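Local coordinates for protein 2-methyl-aconitate isomerase (Shewanella oneidensis, PDB 5K87) that interconverts 2-methyl-trans-aconitate and 2-methyl-cis-aconitate by base-catalysed proton abstraction, a step in propionate breakdown through the 2-methylcitrate cycle, at residues N111-A115 and S383-R387; V161-G165 and P175-V179; S74-L79 and D90-V96. The protein carries 1 engineered substitution. One frame throughout, in Å; residues are numbered along the deposited sequence. Where two conformers were deposited one is given.

Interaction 1 (N111-A115 and S383-R387)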
ATOM      1  N   ASN A 111      16.213   4.504  -5.567  1.00 11.34           N
ATOM      2  CA  ASN A 111      15.981   3.212  -4.936  1.00 11.84           C
ATOM      3  C   ASN A 111      15.739   2.104  -5.944  1.00 12.24           C
ATOM      4  O   ASN A 111      16.168   0.969  -5.738  1.00 12.58           O
ATOM      5  CB  ASN A 111      14.840   3.282  -3.934  1.00 11.43           C
ATOM      6  CG  ASN A 111      15.313   3.738  -2.577  1.00 10.85           C
ATOM      7  OD1 ASN A 111      16.123   3.062  -1.937  1.00 12.75           O
ATOM      8  ND2 ASN A 111      14.832   4.891  -2.125  1.00 11.99           N
ATOM      9  N   LEU A 112      15.047   2.415  -7.033  1.00 10.83           N
ATOM     10  CA  LEU A 112      14.740   1.385  -8.011  1.00 11.54           C
ATOM     11  C   LEU A 112      15.916   1.064  -8.933  1.00 11.34           C
ATOM     12  O   LEU A 112      15.840   0.108  -9.704  1.00 11.81           O
ATOM     13  CB  LEU A 112      13.502   1.751  -8.824  1.00 11.75           C
ATOM     14  CG  LEU A 112      12.178   1.710  -8.050  1.00 10.88           C
ATOM     15  CD1 LEU A 112      11.023   1.935  -9.014  1.00 13.34           C
ATOM     16  CD2 LEU A 112      11.988   0.402  -7.278  1.00 12.75           C
ATOM     17  N   THR A 113      17.017   1.809  -8.842  1.00 12.07           N
ATOM     18  CA  THR A 113      18.153   1.573  -9.726  0.58 12.31           C
ATOM     19  C   THR A 113      18.715   0.139  -9.637  1.00 11.44           C
ATOM     20  O   THR A 113      19.045  -0.467 -10.650  1.00 12.03           O
ATOM     21  CB  THR A 113      19.246   2.639  -9.501  0.58 14.35           C
ATOM     22  OG1 THR A 113      18.783   3.899 -10.011  0.58 15.74           O
ATOM     23  CG2 THR A 113      20.521   2.258 -10.210  0.58 14.27           C
ATOM     24  N   ALA A 114      18.819  -0.410  -8.430  1.00 12.18           N
ATOM     25  CA  ALA A 114      19.273  -1.798  -8.292  1.00 12.85           C
ATOM     26  C   ALA A 114      18.328  -2.774  -9.004  1.00 11.95           C
ATOM     27  O   ALA A 114      18.757  -3.751  -9.621  1.00 12.75           O
ATOM     28  CB  ALA A 114      19.395  -2.173  -6.821  1.00 14.15           C
ATOM     29  N   ALA A 115      17.025  -2.514  -8.895  1.00 11.11           N
ATOM     30  CA  ALA A 115      16.031  -3.334  -9.572  1.00 11.33           C
ATOM     31  C   ALA A 115      16.104  -3.167 -11.087  1.00 11.09           C
ATOM     32  O   ALA A 115      15.869  -4.130 -11.820  1.00 11.82           O
ATOM     33  CB  ALA A 115      14.636  -3.035  -9.047  1.00 12.05           C
ATOM     34  N   SER A 383      24.968   1.434  -1.478  1.00 12.98           N
ATOM     35  CA  SER A 383      24.509   0.071  -1.686  1.00 12.84           C
ATOM     36  C   SER A 383      23.019  -0.030  -1.440  1.00 13.31           C
ATOM     37  O   SER A 383      22.485   0.570  -0.503  1.00 13.62           O
ATOM     38  CB  SER A 383      25.253  -0.883  -0.768  1.00 16.79           C
ATOM     39  OG  SER A 383      26.609  -0.975  -1.172  1.00 18.15           O
ATOM     40  N   ARG A 384      22.357  -0.799  -2.296  1.00 12.97           N
ATOM     41  CA  ARG A 384      20.943  -1.099  -2.141  1.00 12.26           C
ATOM     42  C   ARG A 384      20.786  -2.614  -2.315  1.00 13.50           C
ATOM     43  O   ARG A 384      21.753  -3.362  -2.134  1.00 12.77           O
ATOM     44  CB  ARG A 384      20.125  -0.278  -3.152  1.00 12.96           C
ATOM     45  CG  ARG A 384      20.289   1.252  -3.031  1.00 13.14           C
ATOM     46  CD  ARG A 384      19.358   1.895  -1.994  1.00 13.88           C
ATOM     47  NE  ARG A 384      19.821   1.757  -0.617  1.00 13.68           N
ATOM     48  CZ  ARG A 384      19.142   2.199   0.434  1.00 13.77           C
ATOM     49  NH1 ARG A 384      19.634   2.067   1.654  1.00 15.07           N
ATOM     50  NH2 ARG A 384      17.950   2.762   0.268  1.00 14.21           N
ATOM     51  N   SER A 385      19.572  -3.067  -2.612  1.00 12.39           N
ATOM     52  CA  SER A 385      19.283  -4.468  -2.912  1.00 12.47           C
ATOM     53  C   SER A 385      17.978  -4.447  -3.683  1.00 12.31           C
ATOM     54  O   SER A 385      17.310  -3.403  -3.744  1.00 12.20           O
ATOM     55  CB  SER A 385      19.143  -5.297  -1.637  1.00 12.19           C
ATOM     56  OG  SER A 385      17.983  -4.937  -0.892  1.00 12.75           O
ATOM     57  N   ALA A 386      17.611  -5.582  -4.277  1.00 11.79           N
ATOM     58  CA  ALA A 386      16.375  -5.668  -5.043  1.00 11.91           C
ATOM     59  C   ALA A 386      15.880  -7.085  -5.108  1.00 10.91           C
ATOM     60  O   ALA A 386      16.658  -8.032  -5.000  1.00 11.97           O
ATOM     61  CB  ALA A 386      16.601  -5.160  -6.451  1.00 11.46           C
ATOM     62  N   ARG A 387      14.582  -7.246  -5.323  1.00 10.90           N
ATOM     63  CA  ARG A 387      14.036  -8.567  -5.581  1.00 11.98           C
ATOM     64  C   ARG A 387      12.708  -8.479  -6.303  1.00 11.18           C
ATOM     65  O   ARG A 387      11.938  -7.524  -6.125  1.00 11.62           O
ATOM     66  CB  ARG A 387      13.910  -9.394  -4.296  1.00 16.78           C
ATOM     67  CG  ARG A 387      13.108  -8.732  -3.207  1.00 18.34           C
ATOM     68  CD  ARG A 387      12.986  -9.589  -1.938  1.00 21.94           C
ATOM     69  NE  ARG A 387      12.073 -10.702  -2.147  1.00 20.51           N
ATOM     70  CZ  ARG A 387      10.817 -10.794  -1.702  1.00 14.18           C
ATOM     71  NH1 ARG A 387      10.136 -11.867  -2.025  1.00 15.75           N
ATOM     72  NH2 ARG A 387      10.247  -9.866  -0.945  1.00 17.04           N
TER
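At the edge of the Arg384 guanidinium, and in its plane, sits the carboxamide oxygen of Asn111; the backbone O of Ser383 also meets this group in plane, so both partners hold edges rather than faces. Arg384 NH2 donates to Asn111 OD1 over 2.9 Å, and the donor lies in the carbonyl plane of the amide even though the two flat groups are turned 36° against each other. The arginine chain is bent at chi2 (-85°) and again at chi3 (80°), which folds NE back over its own strand to reach Ser383 O at 2.9 Å. Two bonds from different nitrogens thus fix the rotation of the guanidinium.

Farther along, helix 113-122 settles on strand 374-391 mainly through alanine methyls, which meet backbone atoms as well as one another. Ala386 CB lies 3.6 Å from Ala115 N and 3.9 Å from Ala115 CB, while Ala114 CB rests 4.2 Å from Arg384 CB. Residues this small let the backbones approach closely, with Ala115 CA and Ala386 CA 5.1 Å apart. Strands 24-30 and 179-184 also touch segment 111-115, consistent with the central helix wrapped by strands of the diaminopimelate epimerase fold.

Asn111 is a substrate-binding residue, and here its backbone N hydrogen-bonds a malonate ion. Its OD1 also accepts from Thr23 N, and its ND2 donates to Met322 O, so the amide is held at both ends. With a leucine in place of Arg384, Asn111 OD1 would probably be left without one of its donors and the amide would be less firmly fixed. The chemistry is consistent with a second-shell role: a buried arginine, steadied by its own strand, probably helps to position a first-shell asparagine and may polarise its carbonyl.

Interaction 2 (V161-G165 and P175-V179)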
ATOM      1  N   VAL A 161      20.384 -13.546 -12.094  1.00 14.94           N
ATOM      2  CA  VAL A 161      20.563 -12.617 -10.993  1.00 14.57           C
ATOM      3  C   VAL A 161      20.537 -13.367  -9.662  1.00 13.48           C
ATOM      4  O   VAL A 161      19.663 -14.215  -9.426  1.00 13.65           O
ATOM      5  CB  VAL A 161      19.487 -11.514 -11.017  1.00 12.79           C
ATOM      6  CG1 VAL A 161      19.559 -10.667  -9.753  1.00 13.27           C
ATOM      7  CG2 VAL A 161      19.635 -10.650 -12.274  1.00 14.28           C
ATOM      8  N   GLN A 162      21.507 -13.065  -8.810  1.00 13.20           N
ATOM      9  CA  GLN A 162      21.493 -13.529  -7.444  1.00 12.89           C
ATOM     10  C   GLN A 162      20.700 -12.498  -6.638  1.00 13.85           C
ATOM     11  O   GLN A 162      21.197 -11.407  -6.366  1.00 13.96           O
ATOM     12  CB  GLN A 162      22.928 -13.651  -6.924  1.00 13.99           C
ATOM     13  CG  GLN A 162      23.031 -13.968  -5.440  1.00 14.74           C
ATOM     14  CD  GLN A 162      22.608 -15.393  -5.116  1.00 14.92           C
ATOM     15  OE1 GLN A 162      23.065 -16.346  -5.753  1.00 17.29           O
ATOM     16  NE2 GLN A 162      21.724 -15.542  -4.139  1.00 14.43           N
ATOM     17  N   GLU A 163      19.462 -12.829  -6.289  1.00 12.50           N
ATOM     18  CA  GLU A 163      18.579 -11.896  -5.592  1.00 13.28           C
ATOM     19  C   GLU A 163      18.753 -11.966  -4.087  1.00 13.03           C
ATOM     20  O   GLU A 163      18.756 -10.950  -3.396  1.00 13.46           O
ATOM     21  CB  GLU A 163      17.118 -12.229  -5.901  1.00 13.53           C
ATOM     22  CG  GLU A 163      16.726 -12.189  -7.346  1.00 13.47           C
ATOM     23  CD  GLU A 163      15.223 -12.320  -7.484  1.00 12.79           C
ATOM     24  OE1 GLU A 163      14.680 -13.449  -7.338  1.00 13.05           O
ATOM     25  OE2 GLU A 163      14.557 -11.271  -7.684  1.00 13.43           O
ATOM     26  N   THR A 164      18.874 -13.189  -3.576  1.00 13.21           N
ATOM     27  CA  THR A 164      18.865 -13.433  -2.143  1.00 13.70           C
ATOM     28  C   THR A 164      20.259 -13.266  -1.549  1.00 14.17           C
ATOM     29  O   THR A 164      21.258 -13.365  -2.260  1.00 14.19           O
ATOM     30  CB  THR A 164      18.358 -14.853  -1.846  1.00 13.85           C
ATOM     31  OG1 THR A 164      19.168 -15.794  -2.564  1.00 15.66           O
ATOM     32  CG2 THR A 164      16.898 -15.015  -2.293  1.00 14.97           C
ATOM     33  N   GLY A 165      20.321 -13.007  -0.249  1.00 14.05           N
ATOM     34  CA  GLY A 165      21.596 -12.740   0.390  1.00 14.72           C
ATOM     35  C   GLY A 165      21.407 -12.263   1.814  1.00 16.35           C
ATOM     36  O   GLY A 165      20.305 -12.324   2.351  1.00 16.59           O
ATOM     37  N   PRO A 175      16.708  -9.331   4.565  1.00 15.95           N
ATOM     38  CA  PRO A 175      17.992  -9.210   3.865  1.00 16.09           C
ATOM     39  C   PRO A 175      17.903  -9.726   2.429  1.00 14.39           C
ATOM     40  O   PRO A 175      17.018 -10.513   2.099  1.00 16.08           O
ATOM     41  CB  PRO A 175      18.921 -10.102   4.696  1.00 19.84           C
ATOM     42  CG  PRO A 175      18.015 -11.122   5.293  1.00 26.91           C
ATOM     43  CD  PRO A 175      16.727 -10.394   5.587  1.00 19.96           C
ATOM     44  N   ALA A 176      18.818  -9.272   1.585  1.00 13.90           N
ATOM     45  CA  ALA A 176      18.900  -9.719   0.199  1.00 13.33           C
ATOM     46  C   ALA A 176      20.339  -9.519  -0.279  1.00 13.55           C
ATOM     47  O   ALA A 176      21.195  -9.106   0.502  1.00 14.58           O
ATOM     48  CB  ALA A 176      17.920  -8.943  -0.674  1.00 14.75           C
ATOM     49  N   ALA A 177      20.619  -9.806  -1.543  1.00 12.64           N
ATOM     50  CA  ALA A 177      21.967  -9.598  -2.062  1.00 13.23           C
ATOM     51  C   ALA A 177      22.288  -8.110  -2.170  1.00 14.40           C
ATOM     52  O   ALA A 177      21.460  -7.313  -2.621  1.00 13.22           O
ATOM     53  CB  ALA A 177      22.130 -10.264  -3.409  1.00 14.10           C
ATOM     54  N   GLU A 178      23.495  -7.730  -1.777  1.00 13.77           N
ATOM     55  CA  GLU A 178      23.945  -6.349  -1.936  1.00 12.90           C
ATOM     56  C   GLU A 178      24.126  -5.987  -3.404  1.00 14.28           C
ATOM     57  O   GLU A 178      24.787  -6.710  -4.155  1.00 16.39           O
ATOM     58  CB  GLU A 178      25.273  -6.145  -1.212  1.00 13.98           C
ATOM     59  CG  GLU A 178      25.767  -4.706  -1.237  1.00 14.93           C
ATOM     60  CD  GLU A 178      27.092  -4.500  -0.517  1.00 18.18           C
ATOM     61  OE1 GLU A 178      27.674  -5.490  -0.010  1.00 20.07           O
ATOM     62  OE2 GLU A 178      27.556  -3.341  -0.460  1.00 17.74           O
ATOM     63  N   VAL A 179      23.568  -4.845  -3.806  1.00 12.86           N
ATOM     64  CA  VAL A 179      23.785  -4.306  -5.135  1.00 13.25           C
ATOM     65  C   VAL A 179      24.373  -2.910  -4.993  1.00 12.76           C
ATOM     66  O   VAL A 179      23.689  -1.967  -4.573  1.00 13.23           O
ATOM     67  CB  VAL A 179      22.473  -4.238  -5.938  1.00 12.34           C
ATOM     68  CG1 VAL A 179      22.738  -3.654  -7.317  1.00 14.94           C
ATOM     69  CG2 VAL A 179      21.857  -5.627  -6.043  1.00 15.01           C
TER
HETATM   70  O   HOH W   1      17.468 -12.920   0.739  1.00 18.00           O
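The backbones of 161-165 and 175-179 run roughly antiparallel where they touch, 145° apart, and come as close as 4.0 Å between Gly165 CA and Ala177 CA. No helix or strand lies between these two residues, so the chain from Gly165 to Ala177 fits the definition of an omega loop, inserted ahead of strand 179-184. Its neck is tied by a nearly straight bond from Ala177 N to Glu163 O, 2.9 Å long, with the donor above the carbonyl plane.

Ala177 CB lodges among carbonyls, 3.3 Å from Gln162 O and 3.4 Å from Thr164 O. Ala176 CB leans on Glu163 O, and Pro175 CB on Gly165 O. A side chain on Gly165 would run into the backbone at Ala177 CA. The amide of Gln162 curls back over its own segment, NE2 giving 2.9 Å to Thr164 O, while its OE1 takes a bond from Thr157. Outward, the Glu163 carboxylate reaches Val388 N and forms a salt bridge with Arg395 of the second subunit, which sets the loop at the dimer interface.

Across the neck a water accepts from Gly165 N at 3.0 Å and donates to Pro175 O at 2.8 Å.

Interaction 3 (S74-L79 and D90-V96). Engineered in segment 74-79: Glu75 (natural residue Lys).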
ATOM      1  N   SER A  74       4.078   4.176  -5.706  1.00 10.94           N
ATOM      2  CA  SER A  74       3.242   4.587  -6.832  1.00 11.03           C
ATOM      3  C   SER A  74       4.192   4.934  -7.972  1.00 10.67           C
ATOM      4  O   SER A  74       4.341   6.090  -8.367  1.00 12.12           O
ATOM      5  CB  SER A  74       2.350   5.767  -6.433  1.00 11.28           C
ATOM      6  OG  SER A  74       1.355   6.045  -7.420  1.00 11.56           O
ATOM      7  N   GLU A  75       4.858   3.890  -8.468  1.00 11.14           N
ATOM      8  CA  GLU A  75       6.076   4.011  -9.265  1.00 11.42           C
ATOM      9  C   GLU A  75       6.050   3.047 -10.434  1.00 11.35           C
ATOM     10  O   GLU A  75       5.676   1.874 -10.279  1.00 11.10           O
ATOM     11  CB  GLU A  75       7.322   3.738  -8.405  1.00 11.88           C
ATOM     12  CG  GLU A  75       7.515   4.761  -7.294  1.00 13.34           C
ATOM     13  CD  GLU A  75       8.884   4.743  -6.647  1.00 14.10           C
ATOM     14  OE1 GLU A  75       9.677   3.813  -6.864  1.00 16.71           O
ATOM     15  OE2 GLU A  75       9.184   5.697  -5.903  1.00 16.69           O
ATOM     16  N   THR A  76       6.477   3.541 -11.594  1.00 10.46           N
ATOM     17  CA  THR A  76       6.583   2.728 -12.792  1.00 10.90           C
ATOM     18  C   THR A  76       7.923   2.936 -13.471  1.00 10.20           C
ATOM     19  O   THR A  76       8.539   4.004 -13.356  1.00 11.46           O
ATOM     20  CB  THR A  76       5.453   3.044 -13.786  1.00 11.69           C
ATOM     21  OG1 THR A  76       5.523   4.425 -14.179  1.00 13.42           O
ATOM     22  CG2 THR A  76       4.089   2.742 -13.154  1.00 13.65           C
ATOM     23  N   VAL A  77       8.365   1.905 -14.182  1.00 10.32           N
ATOM     24  CA  VAL A  77       9.665   1.915 -14.839  1.00 10.12           C
ATOM     25  C   VAL A  77       9.526   1.275 -16.212  1.00 10.15           C
ATOM     26  O   VAL A  77       8.906   0.213 -16.351  1.00 11.09           O
ATOM     27  CB  VAL A  77      10.696   1.112 -14.015  1.00 11.15           C
ATOM     28  CG1 VAL A  77      12.002   0.951 -14.774  1.00 12.46           C
ATOM     29  CG2 VAL A  77      10.934   1.761 -12.656  1.00 12.13           C
ATOM     30  N   ILE A  78      10.084   1.929 -17.230  1.00 10.15           N
ATOM     31  CA  ILE A  78      10.144   1.357 -18.570  1.00 11.30           C
ATOM     32  C   ILE A  78      11.602   1.244 -18.991  1.00 10.39           C
ATOM     33  O   ILE A  78      12.338   2.236 -18.972  1.00 11.64           O
ATOM     34  CB  ILE A  78       9.371   2.216 -19.588  1.00 11.11           C
ATOM     35  CG1 ILE A  78       7.885   2.257 -19.223  1.00 12.98           C
ATOM     36  CG2 ILE A  78       9.556   1.680 -21.013  1.00 12.56           C
ATOM     37  CD1 ILE A  78       7.097   3.291 -20.001  1.00 15.08           C
ATOM     38  N   LEU A  79      12.008   0.031 -19.349  1.00 10.95           N
ATOM     39  CA  LEU A  79      13.383  -0.239 -19.743  1.00 11.36           C
ATOM     40  C   LEU A  79      13.446  -0.707 -21.186  1.00 11.75           C
ATOM     41  O   LEU A  79      12.528  -1.380 -21.666  1.00 12.76           O
ATOM     42  CB  LEU A  79      13.988  -1.312 -18.838  1.00 12.37           C
ATOM     43  CG  LEU A  79      13.942  -0.972 -17.343  1.00 13.26           C
ATOM     44  CD1 LEU A  79      14.603  -2.031 -16.478  1.00 18.86           C
ATOM     45  CD2 LEU A  79      14.585   0.376 -17.074  1.00 13.64           C
ATOM     46  N   ASP A  90      18.399   1.618 -21.331  1.00 12.66           N
ATOM     47  CA  ASP A  90      17.782   2.918 -21.077  0.92 12.43           C
ATOM     48  C   ASP A  90      16.674   2.772 -20.036  1.00 12.59           C
ATOM     49  O   ASP A  90      15.844   1.852 -20.111  1.00 13.20           O
ATOM     50  CB  ASP A  90      17.159   3.495 -22.343  0.92 14.19           C
ATOM     51  CG  ASP A  90      18.177   4.022 -23.328  0.92 16.71           C
ATOM     52  OD1 ASP A  90      19.386   4.027 -23.029  0.92 16.08           O
ATOM     53  OD2 ASP A  90      17.740   4.457 -24.415  0.92 20.95           O
ATOM     54  N   TYR A  91      16.635   3.720 -19.108  1.00 11.72           N
ATOM     55  CA  TYR A  91      15.756   3.658 -17.944  1.00 11.38           C
ATOM     56  C   TYR A  91      14.899   4.923 -17.867  1.00 11.93           C
ATOM     57  O   TYR A  91      15.430   6.029 -17.733  1.00 12.14           O
ATOM     58  CB  TYR A  91      16.649   3.505 -16.709  1.00 10.85           C
ATOM     59  CG  TYR A  91      16.071   3.763 -15.327  1.00 10.88           C
ATOM     60  CD1 TYR A  91      14.715   3.605 -15.041  1.00 11.25           C
ATOM     61  CD2 TYR A  91      16.911   4.158 -14.292  1.00 12.11           C
ATOM     62  CE1 TYR A  91      14.224   3.835 -13.761  1.00 11.35           C
ATOM     63  CE2 TYR A  91      16.427   4.382 -13.012  1.00 11.96           C
ATOM     64  CZ  TYR A  91      15.084   4.225 -12.760  1.00 11.35           C
ATOM     65  OH  TYR A  91      14.587   4.452 -11.497  1.00 12.85           O
ATOM     66  N   LEU A  92      13.580   4.742 -17.961  1.00 11.10           N
ATOM     67  CA  LEU A  92      12.624   5.813 -17.689  1.00 11.08           C
ATOM     68  C   LEU A  92      11.852   5.512 -16.416  1.00 12.15           C
ATOM     69  O   LEU A  92      11.319   4.406 -16.241  1.00 11.97           O
ATOM     70  CB  LEU A  92      11.633   5.994 -18.835  1.00 12.79           C
ATOM     71  CG  LEU A  92      12.144   6.723 -20.074  1.00 13.99           C
ATOM     72  CD1 LEU A  92      11.112   6.625 -21.194  1.00 16.62           C
ATOM     73  CD2 LEU A  92      12.448   8.179 -19.748  1.00 15.69           C
ATOM     74  N   PHE A  93      11.802   6.494 -15.526  1.00 10.70           N
ATOM     75  CA  PHE A  93      11.037   6.403 -14.298  1.00 10.81           C
ATOM     76  C   PHE A  93       9.824   7.313 -14.372  1.00 11.51           C
ATOM     77  O   PHE A  93       9.953   8.509 -14.680  1.00 11.96           O
ATOM     78  CB  PHE A  93      11.899   6.820 -13.111  1.00 11.26           C
ATOM     79  CG  PHE A  93      11.130   6.950 -11.839  1.00 11.15           C
ATOM     80  CD1 PHE A  93      10.499   5.845 -11.288  1.00 12.77           C
ATOM     81  CD2 PHE A  93      11.017   8.167 -11.193  1.00 12.35           C
ATOM     82  CE1 PHE A  93       9.765   5.946 -10.114  1.00 13.15           C
ATOM     83  CE2 PHE A  93      10.285   8.269 -10.015  1.00 13.38           C
ATOM     84  CZ  PHE A  93       9.660   7.156  -9.482  1.00 14.59           C
ATOM     85  N   GLY A  94       8.652   6.764 -14.080  1.00 10.49           N
ATOM     86  CA  GLY A  94       7.423   7.537 -14.027  1.00 12.09           C
ATOM     87  C   GLY A  94       6.851   7.565 -12.623  1.00 11.72           C
ATOM     88  O   GLY A  94       6.466   6.524 -12.076  1.00 12.60           O
ATOM     89  N   GLN A  95       6.813   8.751 -12.027  1.00 11.16           N
ATOM     90  CA  GLN A  95       6.225   8.945 -10.715  1.00 11.87           C
ATOM     91  C   GLN A  95       4.732   9.161 -10.924  1.00 11.57           C
ATOM     92  O   GLN A  95       4.322  10.168 -11.511  1.00 12.63           O
ATOM     93  CB  GLN A  95       6.830  10.177 -10.044  1.00 12.71           C
ATOM     94  CG  GLN A  95       6.302  10.431  -8.632  1.00 14.59           C
ATOM     95  CD  GLN A  95       6.823   9.417  -7.643  1.00 15.63           C
ATOM     96  OE1 GLN A  95       8.016   9.147  -7.610  1.00 17.58           O
ATOM     97  NE2 GLN A  95       5.934   8.835  -6.843  1.00 16.23           N
ATOM     98  N   VAL A  96       3.915   8.216 -10.471  1.00 11.26           N
ATOM     99  CA  VAL A  96       2.489   8.253 -10.761  1.00 11.63           C
ATOM    100  C   VAL A  96       1.760   8.984  -9.645  1.00 11.91           C
ATOM    101  O   VAL A  96       1.801   8.573  -8.494  1.00 12.10           O
ATOM    102  CB  VAL A  96       1.923   6.833 -10.943  1.00 11.10           C
ATOM    103  CG1 VAL A  96       0.444   6.900 -11.269  1.00 13.37           C
ATOM    104  CG2 VAL A  96       2.687   6.104 -12.044  1.00 13.51           C
TER
HETATM  105  O   HOH W   2       9.334   8.414  -5.536  1.00 21.09           O
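Phe93 carries its CG anti to the backbone N (chi1 171°), and Glu75, an engineered residue replacing the natural lysine, has CG anti to the carbonyl carbon (chi1 -64°); together these torsions bring ring and chain into contact. Glu75 CB lies in the ring plane at its edge, 3.7 Å from Phe93 CE1, and the carboxylate stands steeply to the ring. A water donates to both Glu75 OE2, at 2.7 Å, and Gln95 OE1, while Gln95 NE2 donates to Ser71 O. Glu75 also comes close to the bound malonate.

Strands 75-81 and 89-96 form a beta hairpin. Its hydrogen-bonded pairs are Thr76 with Gly94 and Ile78 with Leu92, the bond from Gly94 N to Thr76 O being 2.9 Å. The Thr76 hydroxyl, in the crowded position (chi1 60°), joins Thr76 N as a second donor to Gly94 O, 3.1 Å from OG1. A side chain on Gly94 would collide with that OG1. Ser74 OG gives a 2.8 Å bond to Val96 O, next to a return bond from Val96 N to Ser74 O.

On the face bearing Glu75 and Phe93, Val77 CG1 approaches Tyr91 CE1 obliquely at 3.8 Å, and Leu79 CD2 packs 3.8 Å from Tyr91 CB. This face looks toward helix 113-122. Tyr91 OH hydrogen-bonds the backbone O of Cys109, a residue inferred to be a proton donor/acceptor.

Overall arrangement
From the N terminus, interaction 3 comes first: it closes the hairpin of strands 75-81 and 89-96 before the other two contacts open. Residues 111-115 then begin the long span of interaction 1, which ends only at 383-387, some 268 positions later, and ties helix 113-122 to strand 374-391. Within that span interaction 2 pairs 161-165 with 175-179 to close the short loop between them. None of the three cross. In space, interactions 1 and 2 adjoin, with Arg384 O bonded to Val179 N and Ser383 OG to Glu178 OE2. Leu112 packs on Glu75 and Val77, joining segment 111-115 to the hairpin. Interactions 2 and 3 do not touch, their centres being about 22 Å apart.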